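Local coordinates for protein dTDP-glucose 4,6-dehydratase (Klebsiella pneumoniae, PDB 5U4Q) that binds NAD and probably converts dTDP-glucose to its 4-keto-6-deoxy derivative by removing water, at residues A160-A165 and A256-Y261. Residues are numbered along the deposited sequence; the frame is centred on the assembly and turned at random.
Sequences ANELMA and APYRVY
Y258 packs on E162 and A165, and V260 on E162, joining a strand of the Rossmann-type parallel sheet to a helix that covers it. Segment 160-165 of helix 153-172 runs at 156° to strand segment 258-261, closer to antiparallel than parallel, with axes 9.5 Å apart at the closest. Y258 and V260, two residues apart, both point toward the helix.

Y258 has CG anti to its backbone N (chi1 157°), which carries the ring across to the helix. There Y258 CE1 lies 3.3 Å from the carbonyl O of E162. That oxygen and the carbonyl C of A165 approach the ring obliquely. A165 CB adds a looser apolar touch at 4.4 Å from Y258 CD1. Y258 OH passes 4.0 Å from E162 CB and hydrogen-bonds to P251 O, which helps fix the ring. H166 meets the same ring edge-to-face.

E162 is a buried acid, extended beyond CG. It crosses the V260 side chain at about a right angle. Both carboxylate oxygens have partners: OE1 makes a salt bridge with R180, and OE2 hydrogen-bonds to S128 OG. These partners probably favour the charged form. Y126 of strand 123-129 touches E162, A165 and V260. Both V260 methyls lie against the carboxylate: V260 CG2 is 3.9 Å from E162 OE1, and V260 CG1 is 3.7 Å from E162 OE2.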
ATOM      1  N   ALA A 160       2.413   2.076  -0.148  1.00 13.73           N
ATOM      2  CA  ALA A 160       2.461   0.631  -0.003  1.00 13.44           C
ATOM      3  C   ALA A 160       3.789   0.075  -0.508  1.00 12.79           C
ATOM      4  O   ALA A 160       4.315  -0.876   0.083  1.00 14.41           O
ATOM      5  CB  ALA A 160       1.294  -0.058  -0.705  1.00 12.94           C
ATOM      6  N   ASN A 161       4.311   0.616  -1.607  1.00 13.03           N
ATOM      7  CA  ASN A 161       5.630   0.158  -2.135  1.00 12.56           C
ATOM      8  C   ASN A 161       6.704   0.395  -1.072  1.00 13.55           C
ATOM      9  O   ASN A 161       7.542  -0.486  -0.830  1.00 12.94           O
ATOM     10  CB  ASN A 161       6.027   0.918  -3.392  1.00 13.26           C
ATOM     11  CG  ASN A 161       5.203   0.563  -4.648  1.00 14.79           C
ATOM     12  OD1 ASN A 161       5.508   1.103  -5.711  1.00 16.49           O
ATOM     13  ND2 ASN A 161       4.294  -0.386  -4.568  1.00 14.66           N
ATOM     14  N   GLU A 162       6.681   1.559  -0.426  1.00 12.74           N
ATOM     15  CA  GLU A 162       7.680   1.849   0.624  1.00 12.28           C
ATOM     16  C   GLU A 162       7.563   0.831   1.768  1.00 12.77           C
ATOM     17  O   GLU A 162       8.579   0.361   2.290  1.00 12.45           O
ATOM     18  CB  GLU A 162       7.551   3.287   1.132  1.00 12.13           C
ATOM     19  CG  GLU A 162       7.796   4.364   0.073  1.00 13.00           C
ATOM     20  CD  GLU A 162       7.702   5.773   0.607  1.00 13.85           C
ATOM     21  OE1 GLU A 162       7.640   5.962   1.855  1.00 15.09           O
ATOM     22  OE2 GLU A 162       7.712   6.733  -0.211  1.00 14.55           O
ATOM     23  N   LEU A 163       6.319   0.491   2.136  1.00 13.24           N
ATOM     24  CA  LEU A 163       6.092  -0.468   3.230  1.00 12.99           C
ATOM     25  C   LEU A 163       6.605  -1.840   2.870  1.00 13.81           C
ATOM     26  O   LEU A 163       7.236  -2.518   3.689  1.00 14.13           O
ATOM     27  CB  LEU A 163       4.615  -0.543   3.595  1.00 14.19           C
ATOM     28  CG  LEU A 163       4.020   0.693   4.277  1.00 14.63           C
ATOM     29  CD1 LEU A 163       2.518   0.672   4.100  1.00 17.54           C
ATOM     30  CD2 LEU A 163       4.429   0.772   5.745  1.00 15.88           C
HETATM   31  N   MSE A 164       6.335  -2.251   1.631  0.65 12.56           N
HETATM   32  CA  MSE A 164       6.775  -3.547   1.139  0.65 12.96           C
HETATM   33  C   MSE A 164       8.292  -3.586   1.056  0.65 12.89           C
HETATM   34  O   MSE A 164       8.914  -4.580   1.431  0.65 13.34           O
HETATM   35  CB  MSE A 164       6.079  -3.849  -0.198  0.65 12.87           C
HETATM   36  CG  MSE A 164       4.559  -3.958  -0.011  0.65 12.97           C
HETATM   37 SE   MSE A 164       3.557  -3.710  -1.700  0.65 13.64          SE
HETATM   38  CE  MSE A 164       4.089  -5.344  -2.636  0.65 14.26           C
ATOM     39  N   ALA A 165       8.906  -2.502   0.574  1.00 13.43           N
ATOM     40  CA  ALA A 165      10.367  -2.403   0.515  1.00 12.64           C
ATOM     41  C   ALA A 165      10.955  -2.564   1.928  1.00 13.62           C
ATOM     42  O   ALA A 165      11.929  -3.317   2.120  1.00 13.20           O
ATOM     43  CB  ALA A 165      10.821  -1.077  -0.097  1.00 12.32           C
ATOM     44  N   ALA A 256      16.896  -1.717   9.223  1.00 14.73           N
ATOM     45  CA  ALA A 256      17.087  -2.463   7.989  1.00 15.14           C
ATOM     46  C   ALA A 256      17.773  -1.556   6.970  1.00 13.66           C
ATOM     47  O   ALA A 256      17.733  -0.335   7.114  1.00 15.56           O
ATOM     48  CB  ALA A 256      15.741  -2.896   7.455  1.00 16.19           C
ATOM     49  N   PRO A 257      18.359  -2.145   5.915  1.00 14.10           N
ATOM     50  CA  PRO A 257      19.021  -1.347   4.831  1.00 13.57           C
ATOM     51  C   PRO A 257      17.948  -0.768   3.890  1.00 14.40           C
ATOM     52  O   PRO A 257      17.816  -1.186   2.738  1.00 14.62           O
ATOM     53  CB  PRO A 257      19.914  -2.384   4.139  1.00 14.21           C
ATOM     54  CG  PRO A 257      19.197  -3.671   4.361  1.00 15.13           C
ATOM     55  CD  PRO A 257      18.627  -3.578   5.746  1.00 15.01           C
ATOM     56  N   TYR A 258      17.220   0.203   4.422  1.00 14.25           N
ATOM     57  CA  TYR A 258      16.047   0.813   3.802  1.00 14.43           C
ATOM     58  C   TYR A 258      16.129   2.314   3.936  1.00 13.85           C
ATOM     59  O   TYR A 258      16.353   2.843   5.034  1.00 14.92           O
ATOM     60  CB  TYR A 258      14.800   0.327   4.533  1.00 13.88           C
ATOM     61  CG  TYR A 258      13.535   1.188   4.443  1.00 13.76           C
ATOM     62  CD1 TYR A 258      12.566   0.939   3.456  1.00 13.02           C
ATOM     63  CD2 TYR A 258      13.262   2.189   5.374  1.00 13.95           C
ATOM     64  CE1 TYR A 258      11.410   1.701   3.385  1.00 13.90           C
ATOM     65  CE2 TYR A 258      12.095   2.953   5.317  1.00 14.50           C
ATOM     66  CZ  TYR A 258      11.155   2.683   4.327  1.00 14.14           C
ATOM     67  OH  TYR A 258      10.001   3.446   4.277  1.00 16.30           O
ATOM     68  N   ARG A 259      15.937   3.020   2.824  0.50 13.93           N
ATOM     69  CA  ARG A 259      15.934   4.485   2.839  0.50 14.14           C
ATOM     70  C   ARG A 259      14.947   5.035   1.834  0.50 13.64           C
ATOM     71  O   ARG A 259      14.736   4.431   0.778  0.50 13.30           O
ATOM     72  CB  ARG A 259      17.301   5.060   2.460  0.50 15.33           C
ATOM     73  CG  ARG A 259      18.393   4.931   3.501  0.50 17.01           C
ATOM     74  CD  ARG A 259      18.115   5.779   4.725  0.50 18.46           C
ATOM     75  NE  ARG A 259      19.280   5.771   5.605  0.50 19.90           N
ATOM     76  CZ  ARG A 259      19.619   4.752   6.386  0.50 21.82           C
ATOM     77  NH1 ARG A 259      20.711   4.838   7.138  0.50 23.20           N
ATOM     78  NH2 ARG A 259      18.882   3.652   6.415  0.50 22.33           N
ATOM     79  N   VAL A 260      14.375   6.198   2.162  1.00 13.52           N
ATOM     80  CA  VAL A 260      13.468   6.929   1.271  1.00 13.32           C
ATOM     81  C   VAL A 260      13.978   8.380   1.270  1.00 13.93           C
ATOM     82  O   VAL A 260      14.314   8.924   2.324  1.00 15.63           O
ATOM     83  CB  VAL A 260      11.973   6.856   1.646  1.00 14.90           C
ATOM     84  CG1 VAL A 260      11.161   7.683   0.661  1.00 17.20           C
ATOM     85  CG2 VAL A 260      11.490   5.407   1.674  1.00 15.36           C
ATOM     86  N   TYR A 261      14.081   8.976   0.081  1.00 12.92           N
ATOM     87  CA  TYR A 261      14.488  10.359  -0.085  1.00 13.52           C
ATOM     88  C   TYR A 261      13.530  11.140  -0.978  1.00 14.15           C
ATOM     89  O   TYR A 261      13.002  10.606  -1.963  1.00 14.41           O
ATOM     90  CB  TYR A 261      15.860  10.457  -0.764  1.00 14.60           C
ATOM     91  CG  TYR A 261      16.973   9.819   0.030  1.00 15.37           C
ATOM     92  CD1 TYR A 261      17.536  10.464   1.144  1.00 16.92           C
ATOM     93  CD2 TYR A 261      17.473   8.573  -0.324  1.00 14.46           C
ATOM     94  CE1 TYR A 261      18.533   9.852   1.879  1.00 17.02           C
ATOM     95  CE2 TYR A 261      18.466   7.951   0.414  1.00 16.54           C
ATOM     96  CZ  TYR A 261      18.991   8.595   1.517  1.00 16.63           C
ATOM     97  OH  TYR A 261      19.989   7.965   2.223  1.00 18.06           O
TER